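Long-range contacts in SIR4-interacting protein SIF2 (Saccharomyces cerevisiae, PDB 1R5M), which acts as a WD-repeat transcriptional corepressor subunit of the Set3C complex and antagonizes telomeric silencing in yeast: residues Gly245-Ile250 and Ser266-Leu271; Asp300-Ser305 and Val312-Leu317. One frame throughout, in Å; residues are numbered along the deposited sequence.

In the fold
Two neighbouring WD repeats of a beta-propeller supply the contacts, which follow one another along the chain with centres about 16 Å apart, each about 17 Å from the centre of the chain. Interaction 1 joins two loops of WD 5, the one entering strand 250-256 and the turn between strands 261-266 and 271-274. Interaction 2 pairs strands 302-307 and 311-316 of WD 6. Leu271 links them: it closes the second segment of interaction 1, and its CD1 lies 3.4 Å from Trp315 NE1 in interaction 2, packing also on Val303 and Ser305. Leu271, next to the polar turn of WD 5, thus packs on the neighbouring blade of WD 6, joining successive blades of the propeller.

Interaction 1 of 2, residues Gly245-Ile250 and Ser266-Leu271; sequences GHHGPI and SDDGTL
His246 meets Asp268 because its CG stands anti to the carbonyl carbon (chi1 -75°), while the Asp268 carboxylate is set between its own backbone N and carbonyl carbon (chi1 71°). His246 ND1 donates to Asp268 OD2 over 3.1 Å; the acceptor lies in the ring plane and is met on its syn side, with ND1 somewhat out of the carboxylate plane, as ring and carboxylate are turned 46° apart. The anti side of the same oxygen takes the backbone N of His247 at 2.9 Å, in a nearly straight bond. Two donors therefore grip OD2. OD1 also takes two, Thr270 OG1 and, closing an Asx turn, Thr270 N, both from the same face of the carboxylate, which has little freedom to rotate; these donors would probably favour its charged form. Ser266 CB sits over one face of the His246 ring, 3.6 Å from the centroid, as a CH-pi contact, and His246 NE2 is hydrogen-bonded to Ser264 OG. Farther along, Pro249 O accepts from Asp267 N at 2.9 Å, and Ser266 OG lies equally close to that carbonyl. The Pro249 ring rests against Asp267, with CB 3.5 Å from OD2. Ser266 to Gly269 forms a type I beta turn, and a histidine in the loop before a blade, hydrogen-bonded to the aspartate of a tight turn and to a serine, is the hallmark network of WD40 propellers.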
loop_
_atom_site.group_PDB
_atom_site.type_symbol
_atom_site.label_atom_id
_atom_site.label_comp_id
_atom_site.label_asym_id
_atom_site.label_seq_id
_atom_site.Cartn_x
_atom_site.Cartn_y
_atom_site.Cartn_z
ATOM N N GLY A 245 6.256 21.413 3.249
ATOM C CA GLY A 245 5.288 21.812 2.242
ATOM C C GLY A 245 3.858 21.423 2.572
ATOM O O GLY A 245 2.947 22.241 2.454
ATOM N N HIS A 246 3.646 20.176 2.981
ATOM C CA HIS A 246 2.301 19.717 3.317
ATOM C C HIS A 246 1.748 20.379 4.576
ATOM O O HIS A 246 2.507 20.768 5.467
ATOM C CB HIS A 246 2.286 18.196 3.488
ATOM C CG HIS A 246 2.358 17.445 2.195
ATOM N ND1 HIS A 246 1.391 17.554 1.219
ATOM C CD2 HIS A 246 3.268 16.557 1.727
ATOM C CE1 HIS A 246 1.701 16.765 0.205
ATOM N NE2 HIS A 246 2.835 16.148 0.489
ATOM N N HIS A 247 0.425 20.501 4.641
ATOM C CA HIS A 247 -0.232 21.123 5.787
ATOM C C HIS A 247 -1.102 20.135 6.557
ATOM O O HIS A 247 -1.940 20.534 7.366
ATOM C CB HIS A 247 -1.106 22.297 5.334
ATOM C CG HIS A 247 -0.391 23.290 4.473
ATOM N ND1 HIS A 247 -0.020 23.018 3.174
ATOM C CD2 HIS A 247 0.019 24.556 4.725
ATOM C CE1 HIS A 247 0.587 24.074 2.662
ATOM N NE2 HIS A 247 0.625 25.021 3.583
ATOM N N GLY A 248 -0.908 18.846 6.305
ATOM C CA GLY A 248 -1.693 17.841 6.995
ATOM C C GLY A 248 -0.956 16.517 7.049
ATOM O O GLY A 248 0.106 16.387 6.441
ATOM N N PRO A 249 -1.489 15.516 7.769
ATOM C CA PRO A 249 -0.848 14.202 7.880
ATOM C C PRO A 249 -0.452 13.607 6.530
ATOM O O PRO A 249 -1.128 13.818 5.519
ATOM C CB PRO A 249 -1.903 13.371 8.599
ATOM C CG PRO A 249 -2.534 14.383 9.513
ATOM C CD PRO A 249 -2.708 15.573 8.598
ATOM N N ILE A 250 0.648 12.861 6.527
ATOM C CA ILE A 250 1.163 12.232 5.317
ATOM C C ILE A 250 0.523 10.858 5.140
ATOM O O ILE A 250 0.709 9.964 5.964
ATOM C CB ILE A 250 2.699 12.091 5.397
ATOM C CG1 ILE A 250 3.337 13.461 5.659
ATOM C CG2 ILE A 250 3.235 11.490 4.109
ATOM C CD1 ILE A 250 3.018 14.514 4.602
ATOM N N SER A 266 -1.098 13.808 1.015
ATOM C CA SER A 266 -1.467 14.259 2.348
ATOM C C SER A 266 -2.963 14.449 2.543
ATOM O O SER A 266 -3.730 14.514 1.578
ATOM C CB SER A 266 -0.748 15.580 2.637
ATOM O OG SER A 266 -1.241 16.205 3.809
ATOM N N ASP A 267 -3.369 14.526 3.806
ATOM C CA ASP A 267 -4.766 14.756 4.140
ATOM C C ASP A 267 -5.121 16.151 3.641
ATOM O O ASP A 267 -6.302 16.481 3.505
ATOM C CB ASP A 267 -4.987 14.706 5.655
ATOM C CG ASP A 267 -4.975 13.295 6.211
ATOM O OD1 ASP A 267 -4.788 12.336 5.436
ATOM O OD2 ASP A 267 -5.161 13.150 7.437
ATOM N N ASP A 268 -4.102 16.968 3.367
ATOM C CA ASP A 268 -4.338 18.328 2.892
ATOM C C ASP A 268 -4.865 18.379 1.463
ATOM O O ASP A 268 -5.071 19.460 0.909
ATOM C CB ASP A 268 -3.081 19.218 3.048
ATOM C CG ASP A 268 -1.945 18.865 2.083
ATOM O OD1 ASP A 268 -2.151 18.103 1.118
ATOM O OD2 ASP A 268 -0.829 19.391 2.297
ATOM N N GLY A 269 -5.096 17.205 0.881
ATOM C CA GLY A 269 -5.639 17.125 -0.463
ATOM C C GLY A 269 -4.682 17.355 -1.616
ATOM O O GLY A 269 -5.118 17.523 -2.755
ATOM N N THR A 270 -3.384 17.349 -1.340
ATOM C CA THR A 270 -2.412 17.569 -2.401
ATOM C C THR A 270 -1.372 16.471 -2.507
ATOM O O THR A 270 -1.170 15.684 -1.580
ATOM C CB THR A 270 -1.616 18.876 -2.202
ATOM O OG1 THR A 270 -0.738 18.734 -1.075
ATOM C CG2 THR A 270 -2.553 20.052 -1.972
ATOM N N LEU A 271 -0.731 16.435 -3.668
ATOM C CA LEU A 271 0.366 15.519 -3.925
ATOM C C LEU A 271 1.570 16.418 -4.111
ATOM O O LEU A 271 1.452 17.516 -4.656
ATOM C CB LEU A 271 0.180 14.754 -5.233
ATOM C CG LEU A 271 -0.962 13.764 -5.386
ATOM C CD1 LEU A 271 -0.824 13.084 -6.741
ATOM C CD2 LEU A 271 -0.925 12.741 -4.261
#

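Interaction 2 of 2, residues Asp300-Ser305 and Val312-Leu317; sequences DDKVIS and VRLWSL
Asp301 begins the pairing with Leu317: its carbonyl O accepts from Leu317 N at 2.9 Å and also from a water that bridges to Ser316 OG, itself hydrogen-bonded to Gln319 N, while Leu317 CB and CD1 pack against the same carbonyl. Lys302, opposite Ser316 in a non-hydrogen-bonded pair, brings its CA within 3.2 Å of Trp315 O, a CA-H...O contact. Val303 and Trp315 then form a hydrogen-bonded pair, in which Trp315 N gives Val303 O a bond of 2.8 Å and Val303 N returns a longer one to Trp315 O. Val303 CG2 rests 3.8 Å from Trp315 CB. On the other face of the sheet, Ile304 has CG1 anti to its backbone N (chi1 -172°), which carries CD1 along to Val312 CG1 at 3.7 Å, and its CB meets Leu314 CD1. Ser305 closes the run with two backbone bonds to Arg313. Its OG (chi1 56°) meets the edge of the Trp315 indole, where NE1 donates in the ring plane over 3.0 Å at 176°; a hydrogen bond between OG and His288 NE2 completes the Trp-Ser-His part of the WD40 structural network. Strands 292-298 and 321-327 flank this antiparallel hairpin. Val303, Ser305 and Trp315 face strand 271-274 of the preceding blade, Val303 touching Ile273 and Trp315 meeting the Phe285 ring, whereas Ile304 and Leu314 pack together on Val298.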
loop_
_atom_site.group_PDB
_atom_site.type_symbol
_atom_site.label_atom_id
_atom_site.label_comp_id
_atom_site.label_asym_id
_atom_site.label_seq_id
_atom_site.Cartn_x
_atom_site.Cartn_y
_atom_site.Cartn_z
ATOM N N ASP A 300 7.624 7.062 -15.122
ATOM C CA ASP A 300 8.506 8.055 -14.525
ATOM C C ASP A 300 8.047 9.499 -14.703
ATOM O O ASP A 300 8.611 10.400 -14.085
ATOM C CB ASP A 300 9.907 7.919 -15.124
ATOM C CG ASP A 300 10.524 6.561 -14.870
ATOM O OD1 ASP A 300 11.410 6.160 -15.658
ATOM O OD2 ASP A 300 10.136 5.896 -13.885
ATOM N N ASP A 301 7.035 9.722 -15.534
ATOM C CA ASP A 301 6.574 11.081 -15.805
ATOM C C ASP A 301 5.164 11.400 -15.332
ATOM O O ASP A 301 4.670 12.500 -15.571
ATOM C CB ASP A 301 6.643 11.372 -17.308
ATOM C CG ASP A 301 7.938 10.905 -17.938
ATOM O OD1 ASP A 301 9.018 11.271 -17.432
ATOM O OD2 ASP A 301 7.869 10.174 -18.951
ATOM N N LYS A 302 4.515 10.451 -14.668
ATOM C CA LYS A 302 3.154 10.673 -14.195
ATOM C C LYS A 302 2.920 10.025 -12.838
ATOM O O LYS A 302 3.645 9.117 -12.441
ATOM C CB LYS A 302 2.143 10.074 -15.184
ATOM C CG LYS A 302 2.275 10.548 -16.625
ATOM C CD LYS A 302 1.249 9.853 -17.515
ATOM C CE LYS A 302 1.469 10.184 -18.984
ATOM N NZ LYS A 302 2.774 9.657 -19.484
ATOM N N VAL A 303 1.907 10.517 -12.131
ATOM C CA VAL A 303 1.505 9.950 -10.850
ATOM C C VAL A 303 -0.016 9.917 -10.873
ATOM O O VAL A 303 -0.652 10.694 -11.587
ATOM C CB VAL A 303 1.995 10.774 -9.628
ATOM C CG1 VAL A 303 3.510 10.678 -9.519
ATOM C CG2 VAL A 303 1.558 12.222 -9.739
ATOM N N ILE A 304 -0.594 8.991 -10.121
ATOM C CA ILE A 304 -2.040 8.857 -10.075
ATOM C C ILE A 304 -2.467 8.803 -8.619
ATOM O O ILE A 304 -1.757 8.259 -7.769
ATOM C CB ILE A 304 -2.494 7.588 -10.851
ATOM C CG1 ILE A 304 -4.018 7.559 -10.972
ATOM C CG2 ILE A 304 -1.974 6.329 -10.166
ATOM C CD1 ILE A 304 -4.519 6.533 -11.980
ATOM N N SER A 305 -3.619 9.392 -8.329
ATOM C CA SER A 305 -4.123 9.425 -6.967
ATOM C C SER A 305 -5.627 9.224 -6.918
ATOM O O SER A 305 -6.322 9.429 -7.912
ATOM C CB SER A 305 -3.783 10.774 -6.325
ATOM O OG SER A 305 -4.295 11.850 -7.102
ATOM N N VAL A 312 -10.429 9.873 -9.251
ATOM C CA VAL A 312 -9.145 9.278 -9.578
ATOM C C VAL A 312 -8.534 10.310 -10.512
ATOM O O VAL A 312 -9.161 10.707 -11.499
ATOM C CB VAL A 312 -9.303 7.942 -10.328
ATOM C CG1 VAL A 312 -7.936 7.397 -10.709
ATOM C CG2 VAL A 312 -10.042 6.940 -9.453
ATOM N N ARG A 313 -7.327 10.764 -10.198
ATOM C CA ARG A 313 -6.680 11.776 -11.017
ATOM C C ARG A 313 -5.284 11.376 -11.457
ATOM O O ARG A 313 -4.474 10.916 -10.651
ATOM C CB ARG A 313 -6.631 13.101 -10.249
ATOM C CG ARG A 313 -8.019 13.630 -9.904
ATOM C CD ARG A 313 -7.982 14.868 -9.024
ATOM N NE ARG A 313 -9.324 15.206 -8.553
ATOM C CZ ARG A 313 -10.012 16.271 -8.947
ATOM N NH1 ARG A 313 -9.487 17.120 -9.821
ATOM N NH2 ARG A 313 -11.234 16.480 -8.474
ATOM N N LEU A 314 -5.023 11.545 -12.750
ATOM C CA LEU A 314 -3.726 11.229 -13.345
ATOM C C LEU A 314 -3.048 12.564 -13.624
ATOM O O LEU A 314 -3.612 13.429 -14.306
ATOM C CB LEU A 314 -3.915 10.443 -14.647
ATOM C CG LEU A 314 -2.642 10.053 -15.401
ATOM C CD1 LEU A 314 -1.841 9.041 -14.589
ATOM C CD2 LEU A 314 -3.019 9.465 -16.753
ATOM N N TRP A 315 -1.836 12.724 -13.101
ATOM C CA TRP A 315 -1.094 13.972 -13.232
ATOM C C TRP A 315 0.170 13.837 -14.070
ATOM O O TRP A 315 0.844 12.813 -14.026
ATOM C CB TRP A 315 -0.708 14.485 -11.839
ATOM C CG TRP A 315 -1.807 14.399 -10.801
ATOM C CD1 TRP A 315 -2.139 13.313 -10.037
ATOM C CD2 TRP A 315 -2.678 15.457 -10.391
ATOM N NE1 TRP A 315 -3.161 13.636 -9.168
ATOM C CE2 TRP A 315 -3.508 14.946 -9.368
ATOM C CE3 TRP A 315 -2.837 16.791 -10.790
ATOM C CZ2 TRP A 315 -4.481 15.726 -8.736
ATOM C CZ3 TRP A 315 -3.805 17.563 -10.163
ATOM C CH2 TRP A 315 -4.614 17.029 -9.147
ATOM N N SER A 316 0.490 14.891 -14.818
ATOM C CA SER A 316 1.679 14.918 -15.665
ATOM C C SER A 316 2.776 15.788 -15.059
ATOM O O SER A 316 2.559 16.967 -14.778
ATOM C CB SER A 316 1.325 15.464 -17.052
ATOM O OG SER A 316 2.494 15.779 -17.797
ATOM N N LEU A 317 3.955 15.212 -14.845
ATOM C CA LEU A 317 5.067 15.989 -14.307
ATOM C C LEU A 317 5.670 16.858 -15.411
ATOM O O LEU A 317 6.078 17.990 -15.164
ATOM C CB LEU A 317 6.150 15.071 -13.726
ATOM C CG LEU A 317 5.953 14.629 -12.271
ATOM C CD1 LEU A 317 4.726 13.732 -12.150
ATOM C CD2 LEU A 317 7.199 13.898 -11.798
HETATM O O HOH W 1 4.212 13.655 -17.992
#